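Long-range contacts in putative deoxyribonuclease yjjV (Escherichia coli, PDB 1ZZM), which probably hydrolyses ester bonds as a metal-dependent hydrolase of the TatD family, with two divalent metal cations bound in each subunit: residues Arg27-Val33 against Arg222-Ala227; Ala47-Ala51 against Tyr60-Gly64. One frame throughout, in Å; residues are numbered along the deposited sequence.

Contact 1 of 2, residues Arg27-Val33 against Arg222-Ala227; sequences RAAQAGV and RPEQAA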
# COMPACT_ATOMS: atom_id res chain seq x y z
N ARG A 27 15.91 8.34 9.71
CA ARG A 27 15.70 9.31 8.65
C ARG A 27 14.20 9.51 8.42
O ARG A 27 13.75 10.62 8.16
CB ARG A 27 16.39 8.85 7.36
CG ARG A 27 17.92 8.83 7.45
CD ARG A 27 18.56 8.14 6.25
NE ARG A 27 18.40 8.86 4.97
CZ ARG A 27 19.05 8.54 3.85
NH1 ARG A 27 19.91 7.52 3.84
NH2 ARG A 27 18.90 9.28 2.73
N ALA A 28 13.43 8.43 8.53
CA ALA A 28 11.99 8.49 8.36
C ALA A 28 11.39 9.27 9.51
O ALA A 28 10.59 10.20 9.31
CB ALA A 28 11.37 7.07 8.33
N ALA A 29 11.79 8.93 10.72
CA ALA A 29 11.23 9.62 11.88
C ALA A 29 11.50 11.12 11.88
O ALA A 29 10.60 11.91 12.13
CB ALA A 29 11.75 9.01 13.15
N GLN A 30 12.74 11.51 11.63
CA GLN A 30 13.03 12.93 11.64
C GLN A 30 12.18 13.69 10.62
O GLN A 30 11.94 14.88 10.80
CB GLN A 30 14.52 13.20 11.41
CG GLN A 30 15.10 12.64 10.12
CD GLN A 30 16.50 13.20 9.85
OE1 GLN A 30 17.16 13.70 10.78
NE2 GLN A 30 16.96 13.12 8.59
N ALA A 31 11.73 13.01 9.56
CA ALA A 31 10.89 13.66 8.55
C ALA A 31 9.44 13.67 9.01
O ALA A 31 8.55 14.23 8.32
CB ALA A 31 10.98 12.92 7.23
N GLY A 32 9.19 13.05 10.15
CA GLY A 32 7.83 12.98 10.67
C GLY A 32 7.12 11.66 10.32
O GLY A 32 5.96 11.47 10.70
N VAL A 33 7.81 10.76 9.62
CA VAL A 33 7.21 9.47 9.27
C VAL A 33 7.44 8.53 10.45
O VAL A 33 8.48 7.91 10.56
CB VAL A 33 7.83 8.91 7.95
CG1 VAL A 33 7.16 7.61 7.54
CG2 VAL A 33 7.67 9.93 6.85
N ARG A 222 12.62 6.57 -0.70
CA ARG A 222 12.77 6.25 0.71
C ARG A 222 11.50 6.71 1.43
O ARG A 222 10.85 7.65 0.99
CB ARG A 222 14.01 6.97 1.27
CG ARG A 222 15.32 6.61 0.57
CD ARG A 222 16.51 7.19 1.35
NE ARG A 222 16.59 6.66 2.70
CZ ARG A 222 17.27 5.57 3.04
NH1 ARG A 222 17.94 4.90 2.13
NH2 ARG A 222 17.24 5.11 4.30
N PRO A 223 11.14 6.06 2.54
CA PRO A 223 9.92 6.45 3.26
C PRO A 223 9.83 7.89 3.74
O PRO A 223 8.73 8.43 3.83
CB PRO A 223 9.82 5.42 4.39
CG PRO A 223 11.29 5.06 4.63
CD PRO A 223 11.84 4.96 3.23
N GLU A 224 10.96 8.55 4.00
CA GLU A 224 10.88 9.94 4.44
C GLU A 224 10.28 10.81 3.33
O GLU A 224 9.82 11.91 3.60
CB GLU A 224 12.27 10.50 4.84
CG GLU A 224 13.34 10.27 3.81
CD GLU A 224 14.05 8.94 4.01
OE1 GLU A 224 13.39 7.95 4.40
OE2 GLU A 224 15.27 8.88 3.78
N GLN A 225 10.27 10.31 2.10
CA GLN A 225 9.72 11.07 0.99
C GLN A 225 8.21 11.20 1.14
O GLN A 225 7.59 11.97 0.42
CB GLN A 225 10.09 10.42 -0.36
CG GLN A 225 11.59 10.56 -0.73
CD GLN A 225 11.92 11.97 -1.15
OE1 GLN A 225 11.80 12.90 -0.35
NE2 GLN A 225 12.31 12.14 -2.41
N ALA A 226 7.61 10.48 2.09
CA ALA A 226 6.18 10.62 2.30
C ALA A 226 5.89 12.07 2.71
O ALA A 226 4.83 12.61 2.39
CB ALA A 226 5.69 9.66 3.39
N ALA A 227 6.81 12.69 3.45
CA ALA A 227 6.64 14.08 3.91
C ALA A 227 6.56 15.02 2.72
O ALA A 227 5.84 16.03 2.75
CB ALA A 227 7.80 14.50 4.83
O HOH W 1 16.88 11.13 4.17
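The guanidinium groups of Arg-27 and Arg-222 lie flat on each other, centres 3.6 Å apart and planes within 6° of parallel, although the two side chains run at about a right angle. Arg-222 NE sits over the middle of the Arg-27 group, 3.3 Å from Arg-27 CZ. Both chains bend at chi3 (67° in Arg-27, 61° in Arg-222), which turns the flat ends face to face.

Charge pairing centres on Glu-224. Its OE2 accepts a bent hydrogen bond from Arg-222 NE at 2.8 Å; the oxygen is close to the guanidinium plane, while the donor comes from the syn side, tilted out of the carboxylate plane. The same oxygen is 3.3 Å from Arg-27 NE, but well out of that guanidinium plane, so this salt bridge is one of charge alone. A water completes the link in the Arg-27 plane, taking the N-H of NE and donating to OE2.

Van der Waals packing makes up the rest. Ala-31 CB rests 3.6 Å from Glu-224 CB, while Ala-28 meets the ring of Pro-223. Beyond the Schellman turn at Gly-32, Val-33 CG2 lies 3.5 Å from Pro-223 O and has Ala-226 CB as an apolar partner.

One carboxylate oxygen thus serves two stacked arginines, probably offsetting much of their mutual repulsion and joining the C-terminal part of helix 21-30 to the segment that leads into helix 226-236, beside strand 5-7.

Contact 2 of 2, residues Ala47-Ala51 against Tyr60-Gly64; sequences ARVLA and YAALG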
# COMPACT_ATOMS: atom_id res chain seq x y z
N ALA A 47 8.90 -14.50 6.55
CA ALA A 47 9.68 -14.47 7.77
C ALA A 47 10.37 -13.15 8.01
O ALA A 47 10.31 -12.63 9.11
CB ALA A 47 10.73 -15.60 7.76
N ARG A 48 11.04 -12.60 7.00
CA ARG A 48 11.74 -11.34 7.20
C ARG A 48 10.80 -10.13 7.42
O ARG A 48 11.16 -9.17 8.13
CB ARG A 48 12.69 -11.11 6.03
CG ARG A 48 12.05 -10.67 4.71
CD ARG A 48 13.15 -10.66 3.62
NE ARG A 48 12.71 -9.96 2.41
CZ ARG A 48 13.46 -9.83 1.32
NH1 ARG A 48 14.68 -10.35 1.27
NH2 ARG A 48 13.01 -9.11 0.30
N VAL A 49 9.61 -10.16 6.83
CA VAL A 49 8.66 -9.08 7.01
C VAL A 49 8.07 -9.20 8.43
O VAL A 49 7.94 -8.20 9.14
CB VAL A 49 7.54 -9.13 5.92
CG1 VAL A 49 6.36 -8.13 6.24
CG2 VAL A 49 8.17 -8.74 4.60
N LEU A 50 7.77 -10.43 8.85
CA LEU A 50 7.24 -10.62 10.20
C LEU A 50 8.30 -10.21 11.22
O LEU A 50 7.98 -9.61 12.24
CB LEU A 50 6.84 -12.08 10.45
CG LEU A 50 5.56 -12.59 9.75
CD1 LEU A 50 5.16 -13.93 10.35
CD2 LEU A 50 4.40 -11.62 9.97
N ALA A 51 9.57 -10.55 10.96
CA ALA A 51 10.65 -10.18 11.89
C ALA A 51 10.75 -8.67 12.00
O ALA A 51 10.95 -8.16 13.10
CB ALA A 51 11.99 -10.76 11.44
N TYR A 60 4.88 -2.18 10.77
CA TYR A 60 3.73 -3.06 10.82
C TYR A 60 3.81 -3.84 9.54
O TYR A 60 4.48 -3.39 8.57
CB TYR A 60 2.46 -2.22 10.88
CG TYR A 60 2.21 -1.66 12.26
CD1 TYR A 60 1.28 -2.25 13.11
CD2 TYR A 60 2.94 -0.56 12.74
CE1 TYR A 60 1.06 -1.79 14.41
CE2 TYR A 60 2.73 -0.07 14.04
CZ TYR A 60 1.79 -0.70 14.87
OH TYR A 60 1.57 -0.27 16.16
N ALA A 61 3.12 -4.96 9.49
CA ALA A 61 3.23 -5.80 8.30
C ALA A 61 1.92 -6.23 7.66
O ALA A 61 0.86 -6.16 8.28
CB ALA A 61 4.01 -7.06 8.69
N ALA A 62 2.03 -6.67 6.39
CA ALA A 62 0.94 -7.26 5.64
C ALA A 62 1.63 -8.47 4.96
O ALA A 62 2.83 -8.39 4.60
CB ALA A 62 0.39 -6.30 4.60
N LEU A 63 0.91 -9.59 4.85
CA LEU A 63 1.42 -10.80 4.22
C LEU A 63 0.51 -11.10 3.05
O LEU A 63 -0.73 -11.00 3.13
CB LEU A 63 1.38 -11.99 5.19
CG LEU A 63 2.16 -11.83 6.49
CD1 LEU A 63 1.99 -13.10 7.34
CD2 LEU A 63 3.64 -11.57 6.16
N GLY A 64 1.13 -11.48 1.94
CA GLY A 64 0.36 -11.74 0.75
C GLY A 64 1.33 -12.02 -0.37
O GLY A 64 2.57 -11.88 -0.22
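Ala-61 is the first residue of strand 59-63 to meet helix 46-55 here: its CB points at the helix and lies 3.6 Å from Val-49 CG1. The isopropyl group of Val-49 is turned with CG1 anti to the backbone N (chi1 170°), and that branch reaches the strand. The backbones are closest at the same pair, with CA of Val-49 6.5 Å from CA of Ala-61.

At Ala-62 the side chain points away from the helix and packs against Pro-39 and Ala-94, and the backbone takes over: Ala-62 O is 3.9 Å from Val-49 CG1. The backbone of Ala-62 also pairs with Val-38, so the strand is tied to its neighbour 33-39 at this level.

Leu-63 reaches back to the helix with its branched end. Its CD1 and CD2 each lie 3.9 Å from Leu-50 CD2, and the two leucine side chains cross at about a right angle, branch against branch. Val-49 CG1 also approaches Leu-63 CD2, more loosely, at 4.4 Å. Leu-81 and Ala-84 of helix 75-87 touch Leu-63 as well, so it packs against both helices.

The axes of helix segment 47-51 and strand segment 60-63 come within 8.1 Å, at 155°, nearly antiparallel. This is the helix-on-strand packing of a right-handed beta-alpha-beta unit, strand 33-39, helix 46-55 and strand 59-63, in the TIM-barrel fold of TatD-type hydrolases.

Contact 1 and contact 2 do not touch: their centres are 20 Å apart and their nearest atoms about 10 Å. Contact 2 is nested in the chain loop that contact 1 closes across 188 residues, so one is local and the other brings early and late parts of the fold together. Strand 33-39 connects them: it begins at Val-33 of contact 1 and is the first strand of the beta-alpha-beta unit of contact 2. Neither supplies metal ligands. The side chains of Pro-223 and Ala-62 are about 12 and 10 Å from a bound zinc ion. Side chain to side chain, Pro-223 is about 9 Å from His-9 and His-11, Val-49 about 7 Å from His-11, and Ala-62 about 7 Å from Glu-97.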